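Local coordinates for ESX-5 secretion-associated protein EspG5 (Mycobacterium marinum, PDB 6VJ5) that acts as a specific chaperone for cognate PE/PPE proteins, keeping PE/PPE dimers from aggregating before their ESX-5 secretion, at residues A211-V225 against V241-L254. Residues are numbered along the deposited sequence; the frame is centred on the assembly and turned at random.
Sequences ALGQALSDPAAEVAV and VLSLKDGSGGRIAL
The backbone oxygen of Asp246 is gripped by Ala220 N at 2.7 Å, an almost straight bond (172°), while the CA-H of Pro219 leans on the same oxygen. One residue on, Asp246 N donates to Ala221 O, and the ladder continues through Val223–Leu244 and Val225–Leu242, hydrogen-bonded pairs whose side chains share one sheet face. On the other face Glu222 crosses Lys245: the lysine runs extended from CB to CE and then bends (chi4 -64°), bringing NZ against Glu222 OE1 in a buried salt bridge, modelled so short that its exact length is doubtful. Leu94 N holds the second carboxylate oxygen, OE2. These strands belong to the long antiparallel sheet of the EspG fold, where 221-231 and 234-247 form a hairpin and 250-256 follows. Helix 211-217 crosses strands 242-247 and 250-254 at nearly a right angle (99° to the former), on the Lys245 side. There Ala215 CB meets Lys245 CB at 3.8 Å, Leu216 CD2 lies against the lysine CD and CE, and Ile252 CD1 reaches Ala211 CB, also at 3.8 Å. Backbones come close at Gly247, whose CA lies 3.8 Å from Ala215 CA. A water links Ser248 N to Asp218 O. On the opposite face Arg251 clasps Asp246 side-on, its NE 2.6 Å from OD1 and NH2 reaching OD2.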
ATOM      1  N   ALA C 211      14.722 -41.460 -15.550  1.00 46.63           N
ATOM      2  CA  ALA C 211      14.788 -40.797 -14.250  1.00 54.42           C
ATOM      3  C   ALA C 211      14.227 -39.383 -14.328  1.00 53.20           C
ATOM      4  O   ALA C 211      13.540 -38.925 -13.407  1.00 52.10           O
ATOM      5  CB  ALA C 211      16.226 -40.771 -13.734  1.00 51.90           C
ATOM      6  N   LEU C 212      14.510 -38.676 -15.421  1.00 48.14           N
ATOM      7  CA  LEU C 212      13.982 -37.329 -15.591  1.00 45.55           C
ATOM      8  C   LEU C 212      12.460 -37.343 -15.602  1.00 53.00           C
ATOM      9  O   LEU C 212      11.814 -36.564 -14.893  1.00 55.03           O
ATOM     10  CB  LEU C 212      14.530 -36.729 -16.881  1.00 51.65           C
ATOM     11  CG  LEU C 212      14.512 -35.214 -17.048  1.00 60.33           C
ATOM     12  CD1 LEU C 212      15.206 -34.511 -15.918  1.00 59.26           C
ATOM     13  CD2 LEU C 212      15.178 -34.889 -18.387  1.00 63.77           C
ATOM     14  N   GLY C 213      11.868 -38.236 -16.393  1.00 56.74           N
ATOM     15  CA  GLY C 213      10.417 -38.311 -16.438  1.00 52.36           C
ATOM     16  C   GLY C 213       9.807 -38.534 -15.068  1.00 50.73           C
ATOM     17  O   GLY C 213       8.742 -37.999 -14.755  1.00 59.50           O
ATOM     18  N   GLN C 214      10.481 -39.322 -14.230  1.00 50.29           N
ATOM     19  CA  GLN C 214       9.975 -39.578 -12.887  1.00 50.90           C
ATOM     20  C   GLN C 214      10.090 -38.341 -12.006  1.00 51.79           C
ATOM     21  O   GLN C 214       9.160 -38.012 -11.263  1.00 54.16           O
ATOM     22  CB  GLN C 214      10.730 -40.756 -12.274  1.00 55.47           C
ATOM     23  CG  GLN C 214      10.302 -42.102 -12.837  1.00 64.26           C
ATOM     24  CD  GLN C 214      11.412 -43.137 -12.823  1.00 69.04           C
ATOM     25  OE1 GLN C 214      12.428 -42.976 -12.147  1.00 70.18           O
ATOM     26  NE2 GLN C 214      11.224 -44.208 -13.583  1.00 70.96           N
ATOM     27  N   ALA C 215      11.223 -37.640 -12.082  1.00 52.77           N
ATOM     28  CA  ALA C 215      11.416 -36.455 -11.253  1.00 59.76           C
ATOM     29  C   ALA C 215      10.479 -35.328 -11.670  1.00 56.17           C
ATOM     30  O   ALA C 215       9.963 -34.599 -10.816  1.00 50.62           O
ATOM     31  CB  ALA C 215      12.874 -36.001 -11.329  1.00 55.50           C
ATOM     32  N   LEU C 216      10.251 -35.165 -12.974  1.00 49.84           N
ATOM     33  CA  LEU C 216       9.370 -34.105 -13.446  1.00 52.38           C
ATOM     34  C   LEU C 216       7.900 -34.454 -13.259  1.00 60.28           C
ATOM     35  O   LEU C 216       7.070 -33.557 -13.070  1.00 67.61           O
ATOM     36  CB  LEU C 216       9.629 -33.819 -14.927  1.00 42.26           C
ATOM     37  CG  LEU C 216      11.045 -33.431 -15.353  1.00 48.45           C
ATOM     38  CD1 LEU C 216      11.099 -33.220 -16.864  1.00 44.28           C
ATOM     39  CD2 LEU C 216      11.492 -32.184 -14.607  1.00 56.31           C
ATOM     40  N   SER C 217       7.561 -35.741 -13.320  1.00 59.49           N
ATOM     41  CA  SER C 217       6.175 -36.190 -13.316  1.00 58.72           C
ATOM     42  C   SER C 217       5.615 -36.350 -11.909  1.00 59.94           C
ATOM     43  O   SER C 217       4.434 -36.069 -11.681  1.00 59.08           O
ATOM     44  CB  SER C 217       6.072 -37.516 -14.075  1.00 57.76           C
ATOM     45  OG  SER C 217       4.751 -38.017 -14.080  1.00 76.37           O
ATOM     46  N   ASP C 218       6.441 -36.787 -10.962  1.00 56.24           N
ATOM     47  CA  ASP C 218       5.964 -37.088  -9.623  1.00 62.30           C
ATOM     48  C   ASP C 218       7.103 -36.950  -8.622  1.00 54.79           C
ATOM     49  O   ASP C 218       7.549 -37.952  -8.044  1.00 61.77           O
ATOM     50  CB  ASP C 218       5.369 -38.497  -9.571  1.00 56.89           C
ATOM     51  CG  ASP C 218       4.851 -38.859  -8.196  1.00 70.13           C
ATOM     52  OD1 ASP C 218       4.092 -38.058  -7.613  1.00 70.40           O
ATOM     53  OD2 ASP C 218       5.207 -39.947  -7.697  1.00 81.49           O
ATOM     54  N   PRO C 219       7.596 -35.737  -8.396  1.00 60.56           N
ATOM     55  CA  PRO C 219       8.738 -35.560  -7.493  1.00 58.53           C
ATOM     56  C   PRO C 219       8.317 -35.708  -6.043  1.00 51.45           C
ATOM     57  O   PRO C 219       7.182 -35.406  -5.662  1.00 51.20           O
ATOM     58  CB  PRO C 219       9.216 -34.136  -7.796  1.00 56.65           C
ATOM     59  CG  PRO C 219       7.955 -33.426  -8.239  1.00 60.87           C
ATOM     60  CD  PRO C 219       7.106 -34.463  -8.953  1.00 60.26           C
ATOM     61  N   ALA C 220       9.251 -36.193  -5.230  1.00 48.05           N
ATOM     62  CA  ALA C 220       9.033 -36.289  -3.792  1.00 54.22           C
ATOM     63  C   ALA C 220       9.479 -35.033  -3.058  1.00 57.48           C
ATOM     64  O   ALA C 220       8.970 -34.753  -1.968  1.00 54.16           O
ATOM     65  CB  ALA C 220       9.776 -37.499  -3.218  1.00 52.33           C
ATOM     66  N   ALA C 221      10.411 -34.278  -3.638  1.00 68.51           N
ATOM     67  CA  ALA C 221      10.921 -33.039  -3.074  1.00 66.44           C
ATOM     68  C   ALA C 221      11.747 -32.349  -4.147  1.00 62.79           C
ATOM     69  O   ALA C 221      12.414 -33.019  -4.942  1.00 53.56           O
ATOM     70  CB  ALA C 221      11.773 -33.302  -1.829  1.00 58.62           C
ATOM     71  N   GLU C 222      11.683 -31.021  -4.182  1.00 61.17           N
ATOM     72  CA  GLU C 222      12.491 -30.252  -5.114  1.00 58.28           C
ATOM     73  C   GLU C 222      13.153 -29.085  -4.394  1.00 51.49           C
ATOM     74  O   GLU C 222      12.698 -28.638  -3.338  1.00 59.52           O
ATOM     75  CB  GLU C 222      11.676 -29.682  -6.287  1.00 60.89           C
ATOM     76  CG  GLU C 222      10.534 -30.530  -6.792  1.00 55.29           C
ATOM     77  CD  GLU C 222       9.959 -29.992  -8.097  1.00 64.97           C
ATOM     78  OE1 GLU C 222      10.723 -29.860  -9.077  1.00 67.13           O
ATOM     79  OE2 GLU C 222       8.747 -29.688  -8.140  1.00 57.92           O
ATOM     80  N   VAL C 223      14.223 -28.576  -4.998  1.00 52.86           N
ATOM     81  CA  VAL C 223      14.881 -27.357  -4.542  1.00 58.43           C
ATOM     82  C   VAL C 223      15.264 -26.526  -5.757  1.00 56.03           C
ATOM     83  O   VAL C 223      15.744 -27.058  -6.763  1.00 56.88           O
ATOM     84  CB  VAL C 223      16.127 -27.663  -3.689  1.00 49.51           C
ATOM     85  CG1 VAL C 223      16.770 -26.379  -3.192  1.00 58.11           C
ATOM     86  CG2 VAL C 223      15.748 -28.554  -2.528  1.00 65.24           C
ATOM     87  N   ALA C 224      15.031 -25.221  -5.665  1.00 54.56           N
ATOM     88  CA  ALA C 224      15.508 -24.254  -6.646  1.00 53.32           C
ATOM     89  C   ALA C 224      16.463 -23.308  -5.936  1.00 43.34           C
ATOM     90  O   ALA C 224      16.150 -22.810  -4.851  1.00 45.86           O
ATOM     91  CB  ALA C 224      14.347 -23.486  -7.278  1.00 46.87           C
ATOM     92  N   VAL C 225      17.629 -23.074  -6.530  1.00 53.91           N
ATOM     93  CA  VAL C 225      18.673 -22.266  -5.912  1.00 44.94           C
ATOM     94  C   VAL C 225      19.160 -21.245  -6.929  1.00 53.16           C
ATOM     95  O   VAL C 225      19.511 -21.605  -8.057  1.00 48.22           O
ATOM     96  CB  VAL C 225      19.847 -23.130  -5.413  1.00 51.91           C
ATOM     97  CG1 VAL C 225      20.861 -22.268  -4.676  1.00 51.04           C
ATOM     98  CG2 VAL C 225      19.339 -24.256  -4.526  1.00 53.73           C
ATOM     99  N   VAL C 241      19.973 -21.098 -12.820  1.00 46.10           N
ATOM    100  CA  VAL C 241      19.325 -21.600 -11.617  1.00 45.36           C
ATOM    101  C   VAL C 241      19.684 -23.071 -11.463  1.00 50.94           C
ATOM    102  O   VAL C 241      19.741 -23.810 -12.451  1.00 50.24           O
ATOM    103  CB  VAL C 241      17.794 -21.424 -11.669  1.00 43.37           C
ATOM    104  CG1 VAL C 241      17.153 -21.899 -10.362  1.00 43.11           C
ATOM    105  CG2 VAL C 241      17.429 -19.974 -11.951  1.00 54.83           C
ATOM    106  N   LEU C 242      19.922 -23.492 -10.225  1.00 44.85           N
ATOM    107  CA  LEU C 242      20.138 -24.895  -9.899  1.00 43.74           C
ATOM    108  C   LEU C 242      18.826 -25.485  -9.403  1.00 49.20           C
ATOM    109  O   LEU C 242      18.292 -25.038  -8.383  1.00 49.79           O
ATOM    110  CB  LEU C 242      21.222 -25.076  -8.837  1.00 56.08           C
ATOM    111  CG  LEU C 242      21.354 -26.501  -8.285  1.00 53.45           C
ATOM    112  CD1 LEU C 242      21.783 -27.472  -9.377  1.00 52.22           C
ATOM    113  CD2 LEU C 242      22.335 -26.536  -7.114  1.00 49.82           C
ATOM    114  N   SER C 243      18.326 -26.497 -10.102  1.00 52.42           N
ATOM    115  CA  SER C 243      17.132 -27.223  -9.691  1.00 44.91           C
ATOM    116  C   SER C 243      17.514 -28.654  -9.331  1.00 49.68           C
ATOM    117  O   SER C 243      18.081 -29.376 -10.158  1.00 51.33           O
ATOM    118  CB  SER C 243      16.078 -27.212 -10.798  1.00 51.54           C
ATOM    119  OG  SER C 243      14.964 -28.002 -10.429  1.00 57.01           O
ATOM    120  N   LEU C 244      17.196 -29.057  -8.104  1.00 49.69           N
ATOM    121  CA  LEU C 244      17.307 -30.439  -7.668  1.00 44.81           C
ATOM    122  C   LEU C 244      15.910 -31.031  -7.549  1.00 55.20           C
ATOM    123  O   LEU C 244      14.993 -30.373  -7.046  1.00 53.47           O
ATOM    124  CB  LEU C 244      18.016 -30.547  -6.320  1.00 45.27           C
ATOM    125  CG  LEU C 244      19.359 -29.836  -6.182  1.00 50.41           C
ATOM    126  CD1 LEU C 244      19.968 -30.207  -4.832  1.00 51.98           C
ATOM    127  CD2 LEU C 244      20.295 -30.192  -7.305  1.00 58.48           C
ATOM    128  N   LYS C 245      15.754 -32.276  -8.005  1.00 57.04           N
ATOM    129  CA  LYS C 245      14.466 -32.955  -7.969  1.00 54.61           C
ATOM    130  C   LYS C 245      14.643 -34.407  -7.556  1.00 63.14           C
ATOM    131  O   LYS C 245      15.584 -35.074  -7.996  1.00 55.09           O
ATOM    132  CB  LYS C 245      13.771 -32.905  -9.334  1.00 59.39           C
ATOM    133  CG  LYS C 245      13.529 -31.504  -9.868  1.00 60.40           C
ATOM    134  CD  LYS C 245      12.956 -31.552 -11.278  1.00 66.24           C
ATOM    135  CE  LYS C 245      12.811 -30.161 -11.869  1.00 63.03           C
ATOM    136  NZ  LYS C 245      11.835 -29.332 -11.110  1.00 65.10           N
ATOM    137  N   ASP C 246      13.710 -34.896  -6.736  1.00 62.58           N
ATOM    138  CA  ASP C 246      13.746 -36.252  -6.189  1.00 53.19           C
ATOM    139  C   ASP C 246      12.660 -37.108  -6.835  1.00 59.47           C
ATOM    140  O   ASP C 246      11.486 -37.020  -6.464  1.00 62.06           O
ATOM    141  CB  ASP C 246      13.549 -36.235  -4.674  1.00 53.31           C
ATOM    142  CG  ASP C 246      14.764 -35.767  -3.934  1.00 56.93           C
ATOM    143  OD1 ASP C 246      15.729 -35.353  -4.604  1.00 52.43           O
ATOM    144  OD2 ASP C 246      14.759 -35.821  -2.685  1.00 57.62           O
ATOM    145  N   GLY C 247      13.058 -37.967  -7.775  1.00 59.09           N
ATOM    146  CA  GLY C 247      12.159 -38.907  -8.402  1.00 62.49           C
ATOM    147  C   GLY C 247      12.426 -40.343  -7.970  1.00 56.98           C
ATOM    148  O   GLY C 247      13.392 -40.646  -7.271  1.00 54.90           O
ATOM    149  N   SER C 248      11.524 -41.232  -8.401  1.00 51.03           N
ATOM    150  CA  SER C 248      11.676 -42.655  -8.111  1.00 56.59           C
ATOM    151  C   SER C 248      13.090 -43.130  -8.409  1.00 61.30           C
ATOM    152  O   SER C 248      13.664 -43.924  -7.655  1.00 59.75           O
ATOM    153  CB  SER C 248      10.682 -43.473  -8.935  1.00 48.87           C
ATOM    154  OG  SER C 248       9.350 -43.097  -8.662  1.00 65.90           O
ATOM    155  N   GLY C 249      13.660 -42.665  -9.520  1.00 57.10           N
ATOM    156  CA  GLY C 249      14.978 -43.065  -9.948  1.00 57.21           C
ATOM    157  C   GLY C 249      16.123 -42.306  -9.332  1.00 54.36           C
ATOM    158  O   GLY C 249      17.253 -42.426  -9.806  1.00 60.24           O
ATOM    159  N   GLY C 250      15.871 -41.519  -8.294  1.00 55.60           N
ATOM    160  CA  GLY C 250      16.920 -40.798  -7.600  1.00 59.01           C
ATOM    161  C   GLY C 250      16.818 -39.296  -7.811  1.00 63.83           C
ATOM    162  O   GLY C 250      15.910 -38.782  -8.465  1.00 49.66           O
ATOM    163  N   ARG C 251      17.804 -38.609  -7.232  1.00 62.95           N
ATOM    164  CA  ARG C 251      17.840 -37.155  -7.214  1.00 59.07           C
ATOM    165  C   ARG C 251      18.661 -36.628  -8.382  1.00 52.01           C
ATOM    166  O   ARG C 251      19.814 -37.029  -8.572  1.00 50.44           O
ATOM    167  CB  ARG C 251      18.432 -36.658  -5.896  1.00 54.48           C
ATOM    168  CG  ARG C 251      18.501 -35.144  -5.772  1.00 53.65           C
ATOM    169  CD  ARG C 251      18.958 -34.753  -4.382  1.00 49.69           C
ATOM    170  NE  ARG C 251      17.977 -35.130  -3.370  1.00 53.33           N
ATOM    171  CZ  ARG C 251      18.271 -35.364  -2.097  1.00 60.06           C
ATOM    172  NH1 ARG C 251      19.529 -35.267  -1.680  1.00 53.76           N
ATOM    173  NH2 ARG C 251      17.308 -35.697  -1.243  1.00 55.36           N
ATOM    174  N   ILE C 252      18.066 -35.714  -9.145  1.00 56.32           N
ATOM    175  CA  ILE C 252      18.680 -35.146 -10.339  1.00 49.80           C
ATOM    176  C   ILE C 252      18.951 -33.667 -10.106  1.00 53.31           C
ATOM    177  O   ILE C 252      18.231 -32.987  -9.364  1.00 51.68           O
ATOM    178  CB  ILE C 252      17.777 -35.343 -11.576  1.00 59.17           C
ATOM    179  CG1 ILE C 252      17.374 -36.813 -11.705  1.00 64.36           C
ATOM    180  CG2 ILE C 252      18.477 -34.855 -12.832  1.00 68.40           C
ATOM    181  CD1 ILE C 252      16.461 -37.107 -12.883  1.00 77.44           C
ATOM    182  N   ALA C 253      20.000 -33.168 -10.758  1.00 52.74           N
ATOM    183  CA  ALA C 253      20.392 -31.768 -10.684  1.00 44.79           C
ATOM    184  C   ALA C 253      20.376 -31.170 -12.080  1.00 49.75           C
ATOM    185  O   ALA C 253      20.948 -31.745 -13.010  1.00 51.38           O
ATOM    186  CB  ALA C 253      21.786 -31.613 -10.069  1.00 51.78           C
ATOM    187  N   LEU C 254      19.736 -30.011 -12.219  1.00 53.52           N
ATOM    188  CA  LEU C 254      19.648 -29.299 -13.484  1.00 51.24           C
ATOM    189  C   LEU C 254      20.133 -27.874 -13.289  1.00 48.01           C
ATOM    190  O   LEU C 254      19.780 -27.220 -12.303  1.00 45.86           O
ATOM    191  CB  LEU C 254      18.211 -29.282 -14.012  1.00 51.48           C
ATOM    192  CG  LEU C 254      17.526 -30.641 -14.133  1.00 53.22           C
ATOM    193  CD1 LEU C 254      16.022 -30.486 -14.022  1.00 60.12           C
ATOM    194  CD2 LEU C 254      17.900 -31.288 -15.455  1.00 58.61           C
TER
HETATM  195  O   HOH W   1       9.234 -40.382  -9.152  1.00 50.37           O
HETATM  196  O   HOH W   2      13.302 -27.221  -8.770  1.00 65.51           O